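Endo-1,3-beta-glucanase, family GH16 (PDB 4CRQ) probably hydrolyses internal beta-1,3-glucosidic bonds of laminarin-type glucans through this family 16 glycoside hydrolase catalytic module, which also carries a calcium ion. Local coordinates at residues Asn49-Ala54 against Gln221-Tyr226; Arg85-Ser90 against Gly154-Tyr159. The protein carries 1 engineered substitution. All coordinates share one frame; numbering follows the deposited sequence.

Contact 1: residues Asn49-Ala54 against Gln221-Tyr226; sequences NLVITA and QMLVDY. With CA (calcium ion), chain C.
Leu-50 and Val-224 exchange a pair of backbone hydrogen bonds, and Ile-52 and Met-222 do the same. Three of the four are close to straight; the bond from Leu-50 N to Val-224 O, 2.8 Å long, is bent to 140° at the hydrogen. Between these rungs the CA-H groups of Val-51 and Leu-223 lean on the carbonyl oxygens of Met-222 and Leu-50.

On one face, CB of Leu-50 lies 4.1 Å from CB of Val-224, the side chains running alongside each other into the buried layer, where Met-69 and Leu-200 of strands 62-70 and 196-204 pack against Leu-50. On the other, CG2 of Val-51 meets CD2 of Leu-223 at 3.8 Å, while CG1 of Val-51 lies against the extended chain of Gln-221, touching its CG at 3.8 Å. This antiparallel pairing belongs to the beta-sandwich (jelly roll) of family 16 enzymes, in which this part of strand 220-231 lies between strands 49-59 and 80-87.

At one end a water bridges OG1 of Thr-53 and NE2 of Gln-221, accepting from the amide at 2.8 Å. At the other end Asp-225 grips the calcium ion twice, through O and OD1, each at 2.4 Å; its CG stands anti to the backbone N (chi1 -175°), beside the carbonyl carbon, which lets both oxygens reach the same ion. OD2 is held by a salt bridge with Arg-85. Three waters and the carbonyl oxygens of Glu-10 and Gly-48 complete the site. OD1 of Asn-49 sits 3.4 Å from CA of Asp-225 and takes its hydrogen bond from Tyr-156 OH.

Contact 2: residues Arg85-Ser90 against Gly154-Tyr159; sequences RIALPS and GQYHIY
Arg-85 lays its guanidinium flat on the ring of Tyr-156, where strand 80-87 pairs antiparallel with strand 156-163 in the beta-sandwich of the family 16 catalytic module. Its CG stands anti to the backbone N (chi1 179°), and the chain stays extended to NE, which carries it across its strand partner Ile-158. CB, CG and CD each rest on CD1 of Ile-158, CG at 3.7 Å. NE then passes near CB of Tyr-156, and CZ comes over CB and CG of the tyrosine. At the tip NH2 reaches to 3.5 Å from Tyr-156 CB, whereas NH1 stands over the middle of the ring. The planes are 15° apart, with CZ 4.2 Å from the ring centroid, an off-centre cation-pi stack. NH1 also forms a salt bridge with OD2 of Asp-225, a calcium ligand. An alanine in place of Arg-85 would probably uncover this face of the Tyr-156 ring and leave OD2 of Asp-225 without its arginine partner, though OD1 would still hold the calcium.

The opposite face of the ring receives Ala-87, whose CB sits 3.8 Å from the centroid in a CH-pi contact. Two 3.0 Å backbone hydrogen bonds join Ile-86 and His-157, N to O in each direction. On the sheet face opposite to Arg-85 and Ala-87, the side chain of Ile-86 crosses that of Tyr-159 roughly at right angles, CB to CE2 3.9 Å. A water in the plane of the Tyr-159 ring, 2.7 Å from its OH, is placed to donate to Ile-86 O.

Strand 220-231 of contact 1 and strand 80-87 of contact 2 are neighbours, so the four segments line up in the order 49-54, 221-226, 85-90, 154-159, every adjacent pair antiparallel. Along the chain contact 2 is nested within the loop that contact 1 closes, and the two centres lie about 9 Å apart. Two polar links join them, Asp-225 OD2 to Arg-85 NH1 at 2.8 Å and, as a probable hydrogen bond, Asn-49 OD1 to Tyr-156 OH at 2.6 Å. Arg-85 of contact 2 thus acts as a second-shell partner of the calcium ligand Asp-225, with Tyr-156 stacked on it, tying distant parts of the sequence together in one domain.

Contact 1: residues Asn49-Ala54 against Gln221-Tyr226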
# COMPACT_ATOMS: atom_id res chain seq x y z
N ASN A 49 14.61 -2.38 -9.87
CA ASN A 49 13.31 -2.48 -9.26
C ASN A 49 13.43 -3.10 -7.88
O ASN A 49 14.24 -4.05 -7.68
CB ASN A 49 12.39 -3.45 -10.04
CG ASN A 49 11.92 -2.90 -11.37
OD1 ASN A 49 10.83 -2.38 -11.46
ND2 ASN A 49 12.76 -2.99 -12.38
N LEU A 50 12.61 -2.61 -6.95
CA LEU A 50 12.29 -3.40 -5.76
C LEU A 50 11.45 -4.60 -6.22
O LEU A 50 10.50 -4.45 -7.00
CB LEU A 50 11.49 -2.58 -4.75
CG LEU A 50 10.83 -3.30 -3.56
CD1 LEU A 50 11.93 -3.82 -2.64
CD2 LEU A 50 9.85 -2.38 -2.84
N VAL A 51 11.81 -5.78 -5.74
CA VAL A 51 11.05 -7.00 -6.04
C VAL A 51 10.56 -7.53 -4.71
O VAL A 51 11.38 -7.92 -3.86
CB VAL A 51 11.90 -8.06 -6.79
CG1 VAL A 51 11.06 -9.29 -7.17
CG2 VAL A 51 12.58 -7.44 -8.03
N ILE A 52 9.23 -7.56 -4.51
CA ILE A 52 8.64 -8.25 -3.35
C ILE A 52 8.10 -9.57 -3.90
O ILE A 52 7.23 -9.60 -4.81
CB ILE A 52 7.53 -7.43 -2.66
CG1 ILE A 52 8.12 -6.17 -1.99
CG2 ILE A 52 6.69 -8.32 -1.70
CD1 ILE A 52 7.06 -5.21 -1.46
N THR A 53 8.61 -10.67 -3.33
CA THR A 53 8.24 -12.00 -3.82
C THR A 53 7.40 -12.76 -2.80
O THR A 53 7.84 -12.93 -1.66
CB THR A 53 9.51 -12.84 -4.17
OG1 THR A 53 10.32 -12.12 -5.11
CG2 THR A 53 9.12 -14.21 -4.78
N ALA A 54 6.20 -13.19 -3.21
CA ALA A 54 5.35 -14.07 -2.40
C ALA A 54 5.70 -15.51 -2.79
O ALA A 54 5.74 -15.83 -3.99
CB ALA A 54 3.87 -13.79 -2.64
N GLN A 221 6.00 -12.09 -8.23
CA GLN A 221 6.83 -10.89 -8.05
C GLN A 221 6.04 -9.61 -8.25
O GLN A 221 5.45 -9.41 -9.32
CB GLN A 221 8.03 -10.87 -9.03
CG GLN A 221 9.05 -11.99 -8.85
CD GLN A 221 10.21 -11.89 -9.84
OE1 GLN A 221 10.04 -11.43 -10.97
NE2 GLN A 221 11.38 -12.32 -9.43
N MET A 222 6.04 -8.76 -7.23
CA MET A 222 5.53 -7.38 -7.33
C MET A 222 6.78 -6.52 -7.62
O MET A 222 7.73 -6.55 -6.83
CB MET A 222 4.81 -6.98 -6.03
CG MET A 222 4.49 -5.51 -5.91
SD MET A 222 3.75 -5.29 -4.28
CE MET A 222 3.32 -3.55 -4.34
N LEU A 223 6.76 -5.78 -8.73
CA LEU A 223 7.89 -4.96 -9.17
C LEU A 223 7.58 -3.51 -8.95
O LEU A 223 6.58 -3.01 -9.46
CB LEU A 223 8.18 -5.20 -10.67
CG LEU A 223 8.41 -6.67 -11.07
CD1 LEU A 223 8.72 -6.73 -12.56
CD2 LEU A 223 9.51 -7.37 -10.28
N VAL A 224 8.43 -2.84 -8.17
CA VAL A 224 8.28 -1.40 -7.92
C VAL A 224 9.55 -0.69 -8.46
O VAL A 224 10.66 -0.83 -7.91
CB VAL A 224 8.06 -1.08 -6.41
CG1 VAL A 224 7.81 0.44 -6.21
CG2 VAL A 224 6.93 -1.89 -5.81
N ASP A 225 9.37 0.04 -9.56
CA ASP A 225 10.48 0.74 -10.20
C ASP A 225 10.94 1.89 -9.29
O ASP A 225 12.16 2.12 -9.14
CB ASP A 225 10.01 1.23 -11.58
CG ASP A 225 11.11 1.89 -12.41
OD1 ASP A 225 12.34 1.86 -12.04
OD2 ASP A 225 10.75 2.46 -13.48
N TYR A 226 10.01 2.62 -8.68
CA TYR A 226 10.39 3.71 -7.79
C TYR A 226 9.21 4.13 -6.98
O TYR A 226 8.06 3.83 -7.38
CB TYR A 226 10.94 4.94 -8.57
CG TYR A 226 10.02 5.49 -9.67
CD1 TYR A 226 8.83 6.21 -9.36
CD2 TYR A 226 10.36 5.31 -11.03
CE1 TYR A 226 8.01 6.74 -10.37
CE2 TYR A 226 9.54 5.83 -12.05
CZ TYR A 226 8.37 6.55 -11.72
OH TYR A 226 7.57 7.09 -12.69
CA CA C . 14.15 2.07 -10.53
O HOH W 1 11.83 -13.38 -6.92
O HOH W 2 16.69 2.39 -10.80
O HOH W 3 13.88 4.30 -11.15
O HOH W 4 15.12 1.69 -12.84

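Contact 2: residues Arg85-Ser90 against Gly154-Tyr159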
# COMPACT_ATOMS: atom_id res chain seq x y z
N ARG A 85 5.67 3.51 -9.54
CA ARG A 85 5.57 2.88 -10.86
C ARG A 85 5.69 1.38 -10.57
O ARG A 85 6.74 0.91 -10.15
CB ARG A 85 6.64 3.44 -11.81
CG ARG A 85 6.61 2.79 -13.20
CD ARG A 85 7.45 3.59 -14.21
NE ARG A 85 7.25 3.03 -15.55
CZ ARG A 85 7.94 2.02 -16.06
NH1 ARG A 85 8.94 1.45 -15.36
NH2 ARG A 85 7.67 1.57 -17.29
N ILE A 86 4.59 0.63 -10.78
CA ILE A 86 4.45 -0.76 -10.31
C ILE A 86 3.90 -1.69 -11.39
O ILE A 86 2.97 -1.31 -12.12
CB ILE A 86 3.49 -0.81 -9.08
CG1 ILE A 86 3.98 0.11 -7.94
CG2 ILE A 86 3.32 -2.24 -8.51
CD1 ILE A 86 3.02 0.20 -6.74
N ALA A 87 4.45 -2.91 -11.44
CA ALA A 87 3.98 -4.00 -12.31
C ALA A 87 3.56 -5.12 -11.35
O ALA A 87 4.30 -5.45 -10.43
CB ALA A 87 5.05 -4.47 -13.28
N LEU A 88 2.38 -5.70 -11.54
CA LEU A 88 1.81 -6.65 -10.59
C LEU A 88 1.63 -8.06 -11.13
O LEU A 88 1.30 -8.21 -12.30
CB LEU A 88 0.41 -6.14 -10.18
CG LEU A 88 0.35 -4.79 -9.43
CD1 LEU A 88 -1.10 -4.32 -9.25
CD2 LEU A 88 1.09 -4.87 -8.08
N PRO A 89 1.84 -9.08 -10.28
CA PRO A 89 1.63 -10.46 -10.69
C PRO A 89 0.14 -10.79 -10.56
O PRO A 89 -0.56 -10.08 -9.85
CB PRO A 89 2.43 -11.25 -9.67
CG PRO A 89 2.38 -10.42 -8.42
CD PRO A 89 2.32 -8.98 -8.87
N SER A 90 -0.35 -11.84 -11.20
CA SER A 90 -1.77 -12.17 -11.07
C SER A 90 -1.94 -13.58 -10.52
O SER A 90 -1.16 -14.46 -10.89
CB SER A 90 -2.50 -12.00 -12.41
OG SER A 90 -2.56 -10.62 -12.79
N GLY A 154 -0.21 -6.46 -15.12
CA GLY A 154 1.15 -7.03 -15.23
C GLY A 154 2.16 -6.14 -15.93
O GLY A 154 3.39 -6.38 -15.82
N GLN A 155 1.67 -5.15 -16.68
CA GLN A 155 2.54 -4.10 -17.21
C GLN A 155 2.77 -3.06 -16.12
O GLN A 155 2.04 -3.04 -15.10
CB GLN A 155 1.85 -3.40 -18.37
CG GLN A 155 1.64 -4.30 -19.59
CD GLN A 155 0.69 -3.69 -20.62
OE1 GLN A 155 0.17 -2.60 -20.41
NE2 GLN A 155 0.44 -4.42 -21.73
N TYR A 156 3.79 -2.19 -16.31
CA TYR A 156 3.94 -1.06 -15.39
C TYR A 156 2.78 -0.06 -15.56
O TYR A 156 2.32 0.20 -16.68
CB TYR A 156 5.25 -0.30 -15.58
CG TYR A 156 6.41 -1.09 -15.04
CD1 TYR A 156 6.74 -1.06 -13.66
CD2 TYR A 156 7.20 -1.88 -15.91
CE1 TYR A 156 7.81 -1.79 -13.16
CE2 TYR A 156 8.28 -2.61 -15.43
CZ TYR A 156 8.60 -2.57 -14.07
OH TYR A 156 9.70 -3.32 -13.66
N HIS A 157 2.33 0.49 -14.42
CA HIS A 157 1.40 1.61 -14.38
C HIS A 157 1.85 2.56 -13.31
O HIS A 157 2.58 2.17 -12.39
CB HIS A 157 -0.02 1.15 -14.11
CG HIS A 157 -0.58 0.28 -15.21
ND1 HIS A 157 -1.18 0.79 -16.31
CD2 HIS A 157 -0.58 -1.10 -15.37
CE1 HIS A 157 -1.56 -0.23 -17.13
NE2 HIS A 157 -1.20 -1.38 -16.56
N ILE A 158 1.40 3.81 -13.40
CA ILE A 158 1.69 4.81 -12.36
C ILE A 158 0.47 4.89 -11.43
O ILE A 158 -0.65 5.18 -11.89
CB ILE A 158 1.95 6.21 -12.95
CG1 ILE A 158 2.97 6.16 -14.12
CG2 ILE A 158 2.34 7.20 -11.84
CD1 ILE A 158 4.38 5.63 -13.80
N TYR A 159 0.69 4.64 -10.13
CA TYR A 159 -0.39 4.74 -9.14
C TYR A 159 -0.09 5.92 -8.25
O TYR A 159 1.01 5.99 -7.69
CB TYR A 159 -0.46 3.47 -8.31
CG TYR A 159 -0.76 2.26 -9.17
CD1 TYR A 159 -2.09 1.98 -9.55
CD2 TYR A 159 0.27 1.40 -9.62
CE1 TYR A 159 -2.37 0.89 -10.35
CE2 TYR A 159 -0.01 0.29 -10.43
CZ TYR A 159 -1.34 0.03 -10.79
OH TYR A 159 -1.71 -1.06 -11.57
O HOH W 5 0.46 -2.47 -12.40